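Local coordinates for protein cytochrome c552 (Thermochromatium tepidum, PDB 5ZE8) that binds five covalently attached c-type hemes and probably transfers electrons at low potential in a purple sulfur photosynthetic bacterium, at residues 37-42 and 118-123; 241-246 and 308-313; 285-290 and 300-305. All blocks are in the same frame, centred on the assembly; numbering follows the deposited sequence.

Contact 1 (37-42 and 118-123); sequences IHRVSS and HPAYTE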
loop_
_atom_site.group_PDB
_atom_site.type_symbol
_atom_site.label_atom_id
_atom_site.label_comp_id
_atom_site.label_asym_id
_atom_site.label_seq_id
_atom_site.Cartn_x
_atom_site.Cartn_y
_atom_site.Cartn_z
ATOM N N ILE A 37 4.012 -6.328 25.933
ATOM C CA ILE A 37 4.614 -6.715 24.685
ATOM C C ILE A 37 4.483 -5.667 23.586
ATOM O O ILE A 37 5.380 -5.480 22.798
ATOM C CB ILE A 37 4.107 -8.115 24.271
ATOM C CG1 ILE A 37 4.702 -8.590 22.945
ATOM C CG2 ILE A 37 2.622 -8.095 24.015
ATOM C CD1 ILE A 37 6.194 -8.664 23.005
ATOM N N HIS A 38 3.360 -4.969 23.532
ATOM C CA HIS A 38 3.163 -3.973 22.441
ATOM C C HIS A 38 4.024 -2.767 22.568
ATOM O O HIS A 38 4.071 -1.931 21.642
ATOM C CB HIS A 38 1.694 -3.564 22.284
ATOM C CG HIS A 38 1.138 -2.689 23.359
ATOM N ND1 HIS A 38 0.588 -3.229 24.500
ATOM C CD2 HIS A 38 0.997 -1.353 23.458
ATOM C CE1 HIS A 38 0.154 -2.243 25.271
ATOM N NE2 HIS A 38 0.391 -1.091 24.657
ATOM N N ARG A 39 4.720 -2.617 23.722
ATOM C CA ARG A 39 5.666 -1.490 23.827
ATOM C C ARG A 39 7.131 -1.947 23.725
ATOM O O ARG A 39 8.068 -1.121 23.931
ATOM C CB ARG A 39 5.410 -0.699 25.151
ATOM C CG ARG A 39 4.331 0.387 25.069
ATOM C CD ARG A 39 4.363 1.337 26.300
ATOM N NE ARG A 39 2.974 1.480 26.812
ATOM C CZ ARG A 39 2.513 1.170 28.023
ATOM N NH1 ARG A 39 3.293 0.748 29.054
ATOM N NH2 ARG A 39 1.213 1.347 28.245
ATOM N N VAL A 40 7.354 -3.197 23.378
ATOM C CA VAL A 40 8.705 -3.732 23.091
ATOM C C VAL A 40 9.217 -3.247 21.725
ATOM O O VAL A 40 8.559 -3.456 20.669
ATOM C CB VAL A 40 8.727 -5.258 23.150
ATOM C CG1 VAL A 40 10.105 -5.773 22.688
ATOM C CG2 VAL A 40 8.474 -5.727 24.536
ATOM N N SER A 41 10.403 -2.608 21.716
ATOM C CA SER A 41 10.963 -2.045 20.491
ATOM C C SER A 41 11.390 -3.146 19.554
ATOM O O SER A 41 11.980 -4.166 19.927
ATOM C CB SER A 41 12.216 -1.205 20.802
ATOM O OG SER A 41 12.814 -0.745 19.607
ATOM N N SER A 42 11.261 -2.821 18.274
ATOM C CA SER A 42 11.716 -3.726 17.182
ATOM C C SER A 42 13.246 -3.984 17.274
ATOM O O SER A 42 13.769 -4.984 16.713
ATOM C CB SER A 42 11.322 -3.159 15.820
ATOM O OG SER A 42 9.902 -2.911 15.778
ATOM N N HIS A 118 7.772 7.496 22.358
ATOM C CA HIS A 118 8.196 6.180 22.685
ATOM C C HIS A 118 8.488 5.406 21.406
ATOM O O HIS A 118 7.777 5.661 20.457
ATOM C CB HIS A 118 7.175 5.483 23.553
ATOM C CG HIS A 118 7.649 4.220 24.158
ATOM N ND1 HIS A 118 7.663 3.038 23.470
ATOM C CD2 HIS A 118 8.021 3.905 25.435
ATOM C CE1 HIS A 118 8.100 2.065 24.254
ATOM N NE2 HIS A 118 8.298 2.573 25.468
ATOM N N PRO A 119 9.468 4.507 21.398
ATOM C CA PRO A 119 9.715 3.724 20.164
ATOM C C PRO A 119 8.505 2.924 19.705
ATOM O O PRO A 119 8.407 2.661 18.492
ATOM C CB PRO A 119 10.884 2.796 20.502
ATOM C CG PRO A 119 11.448 3.263 21.796
ATOM C CD PRO A 119 10.486 4.196 22.415
ATOM N N ALA A 120 7.644 2.489 20.627
ATOM C CA ALA A 120 6.479 1.718 20.204
ATOM C C ALA A 120 5.643 2.545 19.247
ATOM O O ALA A 120 4.891 2.000 18.406
ATOM C CB ALA A 120 5.611 1.347 21.371
ATOM N N TYR A 121 5.642 3.871 19.371
ATOM C CA TYR A 121 4.858 4.753 18.553
ATOM C C TYR A 121 5.658 5.218 17.322
ATOM O O TYR A 121 5.149 5.280 16.201
ATOM C CB TYR A 121 4.415 5.984 19.419
ATOM C CG TYR A 121 3.886 5.632 20.785
ATOM C CD1 TYR A 121 3.232 4.423 21.056
ATOM C CD2 TYR A 121 4.031 6.538 21.832
ATOM C CE1 TYR A 121 2.729 4.119 22.324
ATOM C CE2 TYR A 121 3.542 6.220 23.090
ATOM C CZ TYR A 121 2.920 5.056 23.342
ATOM O OH TYR A 121 2.418 4.711 24.570
ATOM N N THR A 122 6.962 5.529 17.505
ATOM C CA THR A 122 7.732 6.018 16.383
ATOM C C THR A 122 7.966 4.948 15.301
ATOM O O THR A 122 8.112 5.316 14.138
ATOM C CB THR A 122 9.102 6.639 16.738
ATOM O OG1 THR A 122 9.922 5.674 17.338
ATOM C CG2 THR A 122 8.864 7.749 17.764
ATOM N N GLU A 123 7.931 3.705 15.712
ATOM C CA GLU A 123 8.155 2.602 14.807
ATOM C C GLU A 123 6.919 2.215 14.002
ATOM O O GLU A 123 7.040 1.271 13.175
ATOM C CB GLU A 123 8.658 1.374 15.584
ATOM C CG GLU A 123 10.031 1.613 16.247
ATOM C CD GLU A 123 10.483 0.484 17.119
ATOM O OE1 GLU A 123 9.840 -0.577 17.221
ATOM O OE2 GLU A 123 11.574 0.599 17.774
#
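At the start of helix 42-46, where Ser41 is the N-cap, Glu123, the residue that follows helix 119-122, reaches over with its carboxylate to Ser41 and Ser42. Its OE2 takes the hydroxyl of Ser41 on the syn lone pair, with OG and OE2 2.6 Å apart. OE1 has a double load within the contact. Ser42 N lies 2.9 Å from Glu123 OE1, on the syn side and close to the carboxylate plane. Ser42 OG comes from above that plane, 2.7 Å from Glu123 OE1. Asn126 adds another donor to OE1, so this buried group is well supplied with hydrogen bonds. Ser41 OG, set anti to its own nitrogen (chi1 176°), serves both Glu123 and the backbone N of Glu43.

At the other end of the short helix, the His118 ring accepts from Ala120 N at ND1 in its own plane, 2.9 Å away. Its CE1 edge meets Arg39 O at 3.2 Å, and Arg39 CD lies over the ring face opposite Pro119 CD. Between these two ends the methyl of Ala120 packs on Arg39 CA, CB to CA 3.8 Å. The guanidinium runs alongside Tyr121, steeply turned against the phenol ring, and both find their polar mate in Asp110, as does His38. Both helix starts thus show side-chain N-capping, in a cytochrome c554 and c-prime family region where Val40 touches a heme.

Contact 2 (241-246 and 308-313); sequences CQTGKE and QPHAMP. With HEC (heme c), chain F.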
loop_
_atom_site.group_PDB
_atom_site.type_symbol
_atom_site.label_atom_id
_atom_site.label_comp_id
_atom_site.label_asym_id
_atom_site.label_seq_id
_atom_site.Cartn_x
_atom_site.Cartn_y
_atom_site.Cartn_z
ATOM N N CYS A 241 -10.217 3.940 0.058
ATOM C CA CYS A 241 -9.320 2.740 -0.178
ATOM C C CYS A 241 -10.234 1.529 -0.184
ATOM O O CYS A 241 -11.141 1.420 0.652
ATOM C CB CYS A 241 -8.268 2.510 0.943
ATOM S SG CYS A 241 -7.851 0.718 1.232
ATOM N N GLN A 242 -10.033 0.578 -1.097
ATOM C CA GLN A 242 -11.016 -0.510 -1.210
ATOM C C GLN A 242 -10.369 -1.773 -1.779
ATOM O O GLN A 242 -11.002 -2.566 -2.512
ATOM C CB GLN A 242 -12.213 -0.058 -2.031
ATOM C CG GLN A 242 -11.850 0.413 -3.445
ATOM C CD GLN A 242 -12.817 1.471 -4.019
ATOM O OE1 GLN A 242 -14.013 1.252 -4.051
ATOM N NE2 GLN A 242 -12.268 2.586 -4.521
ATOM N N THR A 243 -9.173 -1.987 -1.304
ATOM C CA THR A 243 -8.360 -3.164 -1.749
ATOM C C THR A 243 -9.126 -4.469 -1.433
ATOM O O THR A 243 -9.138 -5.408 -2.244
ATOM C CB THR A 243 -7.007 -3.218 -1.041
ATOM O OG1 THR A 243 -6.286 -2.045 -1.288
ATOM C CG2 THR A 243 -6.135 -4.441 -1.496
ATOM N N GLY A 244 -9.794 -4.565 -0.298
ATOM C CA GLY A 244 -10.697 -5.763 -0.064
ATOM C C GLY A 244 -11.896 -6.001 -0.922
ATOM O O GLY A 244 -12.141 -7.148 -1.312
ATOM N N LYS A 245 -12.659 -4.958 -1.286
ATOM C CA LYS A 245 -13.783 -5.132 -2.181
ATOM C C LYS A 245 -13.227 -5.490 -3.507
ATOM O O LYS A 245 -13.840 -6.286 -4.237
ATOM C CB LYS A 245 -14.599 -3.815 -2.252
ATOM C CG LYS A 245 -15.897 -3.809 -3.090
ATOM C CD LYS A 245 -16.742 -2.517 -2.906
ATOM C CE LYS A 245 -16.624 -1.907 -1.508
ATOM N NZ LYS A 245 -17.568 -0.798 -1.278
ATOM N N GLU A 246 -12.084 -4.913 -3.910
ATOM C CA GLU A 246 -11.539 -5.310 -5.208
ATOM C C GLU A 246 -11.160 -6.791 -5.234
ATOM O O GLU A 246 -11.522 -7.542 -6.157
ATOM C CB GLU A 246 -10.301 -4.491 -5.574
ATOM C CG GLU A 246 -10.566 -2.979 -5.710
ATOM C CD GLU A 246 -9.356 -2.103 -5.462
ATOM O OE1 GLU A 246 -8.238 -2.653 -5.431
ATOM O OE2 GLU A 246 -9.522 -0.840 -5.331
ATOM N N GLN A 308 -2.291 -8.409 -10.790
ATOM C CA GLN A 308 -2.691 -8.412 -9.386
ATOM C C GLN A 308 -4.137 -8.850 -9.239
ATOM O O GLN A 308 -4.972 -8.629 -10.160
ATOM C CB GLN A 308 -2.523 -6.974 -8.854
ATOM C CG GLN A 308 -1.109 -6.421 -9.069
ATOM C CD GLN A 308 -1.106 -4.906 -9.182
ATOM O OE1 GLN A 308 -1.795 -4.183 -8.396
ATOM N NE2 GLN A 308 -0.355 -4.414 -10.125
ATOM N N PRO A 309 -4.560 -9.346 -8.072
ATOM C CA PRO A 309 -5.907 -9.755 -7.799
ATOM C C PRO A 309 -6.753 -8.608 -7.206
ATOM O O PRO A 309 -7.886 -8.787 -6.843
ATOM C CB PRO A 309 -5.686 -10.839 -6.737
ATOM C CG PRO A 309 -4.490 -10.395 -5.965
ATOM C CD PRO A 309 -3.607 -9.791 -7.027
ATOM N N HIS A 310 -6.106 -7.453 -6.971
ATOM C CA HIS A 310 -6.756 -6.202 -6.609
ATOM C C HIS A 310 -6.605 -5.283 -7.815
ATOM O O HIS A 310 -5.906 -5.614 -8.755
ATOM C CB HIS A 310 -6.180 -5.599 -5.314
ATOM C CG HIS A 310 -4.658 -5.600 -5.217
ATOM N ND1 HIS A 310 -3.791 -4.913 -6.070
ATOM C CD2 HIS A 310 -3.850 -6.208 -4.301
ATOM C CE1 HIS A 310 -2.543 -5.119 -5.670
ATOM N NE2 HIS A 310 -2.556 -5.898 -4.589
ATOM N N ALA A 311 -7.259 -4.129 -7.768
ATOM C CA ALA A 311 -7.011 -3.134 -8.822
ATOM C C ALA A 311 -5.544 -2.702 -8.921
ATOM O O ALA A 311 -4.704 -2.914 -8.009
ATOM C CB ALA A 311 -7.880 -1.900 -8.639
ATOM N N MET A 312 -5.221 -2.101 -10.069
ATOM C CA MET A 312 -3.933 -1.527 -10.251
ATOM C C MET A 312 -4.134 -0.093 -10.705
ATOM O O MET A 312 -4.579 0.094 -11.829
ATOM C CB MET A 312 -3.083 -2.274 -11.262
ATOM C CG MET A 312 -1.789 -1.612 -11.672
ATOM S SD MET A 312 -0.725 -1.037 -10.365
ATOM C CE MET A 312 0.747 -0.439 -11.252
ATOM N N PRO A 313 -3.852 0.911 -9.883
ATOM C CA PRO A 313 -3.273 0.836 -8.567
ATOM C C PRO A 313 -4.304 0.749 -7.461
ATOM O O PRO A 313 -5.261 1.569 -7.370
ATOM C CB PRO A 313 -2.489 2.159 -8.477
ATOM C CG PRO A 313 -3.374 3.131 -9.272
ATOM C CD PRO A 313 -3.930 2.311 -10.364
HETATM FE FE HEC F . -0.914 -6.487 -3.510
HETATM C CHA HEC F . 0.623 -3.722 -4.584
HETATM C CHB HEC F . -2.030 -4.865 -0.713
HETATM C CHC HEC F . -2.660 -9.283 -2.541
HETATM C CHD HEC F . 0.589 -8.282 -6.012
HETATM N NA HEC F . -0.773 -4.652 -2.768
HETATM C C1A HEC F . -0.113 -3.592 -3.424
HETATM C C2A HEC F . -0.216 -2.396 -2.635
HETATM C C3A HEC F . -0.949 -2.766 -1.539
HETATM C C4A HEC F . -1.297 -4.138 -1.617
HETATM C CMA HEC F . -1.408 -1.876 -0.380
HETATM C CAA HEC F . 0.310 -0.992 -3.017
HETATM C CBA HEC F . -0.667 -0.257 -3.928
HETATM C CGA HEC F . -0.241 1.129 -4.338
HETATM O O1A HEC F . -0.401 2.105 -3.566
HETATM O O2A HEC F . 0.297 1.261 -5.480
HETATM N NB HEC F . -2.107 -7.011 -1.942
HETATM C C1B HEC F . -2.369 -6.184 -0.884
HETATM C C2B HEC F . -3.208 -6.854 0.046
HETATM C C3B HEC F . -3.451 -8.140 -0.430
HETATM C C4B HEC F . -2.731 -8.181 -1.723
HETATM C CMB HEC F . -3.804 -6.280 1.340
HETATM C CAB HEC F . -4.332 -9.227 0.034
HETATM C CBB HEC F . -5.676 -8.867 0.217
HETATM N NC HEC F . -1.021 -8.409 -4.156
HETATM C C1C HEC F . -1.830 -9.365 -3.626
HETATM C C2C HEC F . -1.499 -10.601 -4.272
HETATM C C3C HEC F . -0.554 -10.375 -5.236
HETATM C C4C HEC F . -0.291 -8.950 -5.186
HETATM C CMC HEC F . -2.071 -11.963 -3.883
HETATM C CAC HEC F . 0.133 -11.293 -6.235
HETATM C CBC HEC F . -0.695 -12.084 -7.058
HETATM N ND HEC F . 0.266 -6.059 -4.992
HETATM C C1D HEC F . 0.876 -6.920 -5.898
HETATM C C2D HEC F . 1.851 -6.212 -6.756
HETATM C C3D HEC F . 1.862 -4.913 -6.404
HETATM C C4D HEC F . 0.864 -4.886 -5.293
HETATM C CMD HEC F . 2.629 -6.845 -7.848
HETATM C CAD HEC F . 2.673 -3.769 -6.934
HETATM C CBD HEC F . 1.800 -2.674 -7.499
HETATM C CGD HEC F . 1.728 -1.382 -6.701
HETATM O O1D HEC F . 2.551 -1.127 -5.824
HETATM O O2D HEC F . 0.816 -0.631 -7.013
#
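His310 and Thr243 lie side by side, and the imidazole goes on to bind the heme iron through NE2, at 2.1 Å from FE. His260 supplies the other axial ligand, making a bis-histidine heme. A cramped chi1 of 45° sets CG of His310 between the backbone N and the carbonyl carbon. The ring's other nitrogen, ND1, donates to Ala311 O at 2.9 Å, nearly in the ring plane, which fixes the ring's rotation. Such a bond would be expected to make the imidazole a stronger ligand and lower the heme potential. Pro309 rests its CG on the porphyrin, 3.4 Å from C2C, and the CG of Gln308 lies 3.8 Å from C2D.

The second shell comes from Glu246. Its OE1 receives Ala311 N at 2.9 Å from above the carboxylate plane, by a rather bent bond of 142°, and so holds the peptide next to the one whose carbonyl orients His310. The same oxygen sits 3.3 Å from Ala311 CB. Thr243 CG2 fills in against His310 CB at 4.0 Å. Farther out, Thr314 donates or accepts with both Thr243 OG1 and Glu246 OE1, and Arg377 forms a salt bridge with Glu246 OE2. The first turn of helix 243-250 thus backs the ligand loop, which runs from strand 297-306 to strand 320-328, where Leu321 touches Met312 and Pro313.

Contact 3 (285-290 and 300-305); sequences IVFDLT and AQVWIR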
loop_
_atom_site.group_PDB
_atom_site.type_symbol
_atom_site.label_atom_id
_atom_site.label_comp_id
_atom_site.label_asym_id
_atom_site.label_seq_id
_atom_site.Cartn_x
_atom_site.Cartn_y
_atom_site.Cartn_z
ATOM N N ILE A 285 2.619 -5.328 -13.817
ATOM C CA ILE A 285 1.842 -5.364 -15.041
ATOM C C ILE A 285 2.684 -6.030 -16.162
ATOM O O ILE A 285 3.913 -6.026 -16.071
ATOM C CB ILE A 285 1.335 -3.971 -15.519
ATOM C CG1 ILE A 285 2.407 -3.079 -16.177
ATOM C CG2 ILE A 285 0.608 -3.309 -14.398
ATOM C CD1 ILE A 285 3.581 -2.745 -15.321
ATOM N N VAL A 286 2.031 -6.484 -17.203
ATOM C CA VAL A 286 2.637 -6.796 -18.482
ATOM C C VAL A 286 2.216 -5.737 -19.505
ATOM O O VAL A 286 1.007 -5.572 -19.717
ATOM C CB VAL A 286 2.244 -8.187 -18.958
ATOM C CG1 VAL A 286 3.147 -8.608 -20.156
ATOM C CG2 VAL A 286 2.425 -9.186 -17.855
ATOM N N PHE A 287 3.182 -5.065 -20.076
ATOM C CA PHE A 287 2.949 -3.973 -20.994
ATOM C C PHE A 287 3.516 -4.273 -22.359
ATOM O O PHE A 287 4.672 -4.644 -22.447
ATOM C CB PHE A 287 3.593 -2.747 -20.378
ATOM C CG PHE A 287 3.340 -1.460 -21.150
ATOM C CD1 PHE A 287 2.146 -0.835 -21.088
ATOM C CD2 PHE A 287 4.357 -0.924 -21.905
ATOM C CE1 PHE A 287 1.972 0.392 -21.784
ATOM C CE2 PHE A 287 4.193 0.269 -22.581
ATOM C CZ PHE A 287 2.999 0.915 -22.526
ATOM N N ASP A 288 2.731 -4.135 -23.394
ATOM C CA ASP A 288 3.250 -4.365 -24.770
ATOM C C ASP A 288 2.562 -3.472 -25.787
ATOM O O ASP A 288 1.441 -3.056 -25.601
ATOM C CB ASP A 288 3.070 -5.834 -25.142
ATOM C CG ASP A 288 4.019 -6.301 -26.240
ATOM O OD1 ASP A 288 5.120 -5.700 -26.466
ATOM O OD2 ASP A 288 3.601 -7.326 -26.819
ATOM N N LEU A 289 3.323 -3.134 -26.840
ATOM C CA LEU A 289 2.869 -2.264 -27.928
ATOM C C LEU A 289 3.060 -3.041 -29.226
ATOM O O LEU A 289 4.121 -3.620 -29.402
ATOM C CB LEU A 289 3.755 -1.056 -28.019
ATOM C CG LEU A 289 3.680 -0.168 -29.270
ATOM C CD1 LEU A 289 2.295 0.449 -29.268
ATOM C CD2 LEU A 289 4.699 0.907 -29.125
ATOM N N THR A 290 1.978 -3.134 -29.970
ATOM C CA THR A 290 1.934 -3.735 -31.329
ATOM C C THR A 290 1.530 -2.678 -32.330
ATOM O O THR A 290 0.779 -1.790 -32.007
ATOM C CB THR A 290 0.985 -4.963 -31.453
ATOM O OG1 THR A 290 -0.405 -4.685 -31.106
ATOM C CG2 THR A 290 1.515 -5.994 -30.674
ATOM N N ALA A 300 -1.870 1.425 -33.686
ATOM C CA ALA A 300 -1.002 1.084 -32.544
ATOM C C ALA A 300 -1.921 0.517 -31.471
ATOM O O ALA A 300 -2.915 1.076 -31.199
ATOM C CB ALA A 300 -0.278 2.367 -32.045
ATOM N N GLN A 301 -1.578 -0.662 -30.945
ATOM C CA GLN A 301 -2.359 -1.302 -29.885
ATOM C C GLN A 301 -1.491 -1.396 -28.678
ATOM O O GLN A 301 -0.389 -1.963 -28.762
ATOM C CB GLN A 301 -2.795 -2.689 -30.320
ATOM C CG GLN A 301 -3.799 -2.704 -31.476
ATOM C CD GLN A 301 -3.129 -2.749 -32.833
ATOM O OE1 GLN A 301 -2.271 -3.601 -33.075
ATOM N NE2 GLN A 301 -3.521 -1.842 -33.737
ATOM N N VAL A 302 -1.972 -0.843 -27.557
ATOM C CA VAL A 302 -1.259 -0.875 -26.297
ATOM C C VAL A 302 -2.039 -1.893 -25.449
ATOM O O VAL A 302 -3.226 -1.785 -25.297
ATOM C CB VAL A 302 -1.162 0.511 -25.616
ATOM C CG1 VAL A 302 -0.554 0.364 -24.233
ATOM C CG2 VAL A 302 -0.306 1.416 -26.441
ATOM N N TRP A 303 -1.347 -2.935 -24.989
ATOM C CA TRP A 303 -1.924 -3.962 -24.112
ATOM C C TRP A 303 -1.324 -3.854 -22.721
ATOM O O TRP A 303 -0.056 -3.826 -22.564
ATOM C CB TRP A 303 -1.654 -5.354 -24.712
ATOM C CG TRP A 303 -2.035 -5.463 -26.191
ATOM C CD1 TRP A 303 -1.255 -5.113 -27.290
ATOM C CD2 TRP A 303 -3.274 -5.926 -26.721
ATOM N NE1 TRP A 303 -1.952 -5.336 -28.470
ATOM C CE2 TRP A 303 -3.190 -5.834 -28.153
ATOM C CE3 TRP A 303 -4.457 -6.404 -26.138
ATOM C CZ2 TRP A 303 -4.244 -6.215 -28.987
ATOM C CZ3 TRP A 303 -5.509 -6.777 -26.989
ATOM C CH2 TRP A 303 -5.382 -6.673 -28.397
ATOM N N ILE A 304 -2.205 -3.767 -21.741
ATOM C CA ILE A 304 -1.708 -3.641 -20.336
ATOM C C ILE A 304 -2.458 -4.713 -19.522
ATOM O O ILE A 304 -3.646 -4.552 -19.290
ATOM C CB ILE A 304 -1.955 -2.253 -19.739
ATOM C CG1 ILE A 304 -1.534 -1.167 -20.744
ATOM C CG2 ILE A 304 -1.148 -2.148 -18.457
ATOM C CD1 ILE A 304 -1.740 0.235 -20.233
ATOM N N ARG A 305 -1.743 -5.745 -19.080
ATOM C CA ARG A 305 -2.347 -6.759 -18.200
ATOM C C ARG A 305 -1.946 -6.505 -16.737
ATOM O O ARG A 305 -0.749 -6.418 -16.398
ATOM C CB ARG A 305 -1.856 -8.136 -18.580
ATOM C CG ARG A 305 -2.239 -9.233 -17.569
ATOM C CD ARG A 305 -1.872 -10.660 -18.095
ATOM N NE ARG A 305 -2.143 -11.679 -17.087
ATOM C CZ ARG A 305 -1.531 -12.873 -16.973
ATOM N NH1 ARG A 305 -0.677 -13.300 -17.903
ATOM N NH2 ARG A 305 -1.786 -13.640 -15.921
#
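Strands 285-290 and 300-305 run antiparallel, their axes 4.7 Å apart at 172°, with hydrogen-bonded pairs at Val286-Arg305, Asp288-Trp303 and Thr290-Gln301, each closed by two N-H...O bonds. On the face that carries Thr290, Gln301 and Trp303, the hydroxyl of Thr290 is the hub. OG1 stands between the backbone N and the carbonyl carbon (chi1 58°), which turns it across the strand boundary. There Thr290 OG1 receives the indole N-H of Trp303 squarely in the ring plane, 3.1 Å from NE1, by a nearly straight bond. The same hydroxyl donates a hydrogen bond to Gln301, with OG1 and OE1 2.9 Å apart. A valine here would probably leave both the indole NE1 and the Gln301 carbonyl without this mate, and the glutamine end freer to turn.

These are the two arms of the beta hairpin 285-294 and 297-306, in a three-strand antiparallel sheet whose third member, 383-391, pairs with the far edge of 297-306.

The other face is apolar. Phe287, its ring carried anti to the backbone N, leans over strand 300-305: CE1 comes 3.5 Å from Val302 CG1, while Ile304 CG1 meets the ring edge at CD1, 3.7 Å off. Leu289 CD1 packs obliquely on Val302 CG2 at 4.0 Å and also touches Ala300 CB. Leu323 and Leu325 of strand 320-328 lie against this layer, Leu323 reaching Phe287 and Val302, and Leu325 reaching Leu289 and Ala300.

How the contacts relate
Contact 2 is the buried one, its centre about 10 Å from the centre of the chain, whereas contacts 1 and 3 are partly buried and lie on opposite sides of that centre, their own centres about 45 Å apart. Contact 1 ties the end of one short helix to the start of another through a carboxylate; contact 3 joins two long strands by regular backbone bonds and an apolar face; contact 2 combines metal ligation with a second-shell acid. Contacts 2 and 3 touch, Met312 CG lying 4.0 Å from Ile285 CG2, and strand 297-306 leads from the hairpin into the heme-ligand loop. Contact 1 closes earlier in the chain and touches neither.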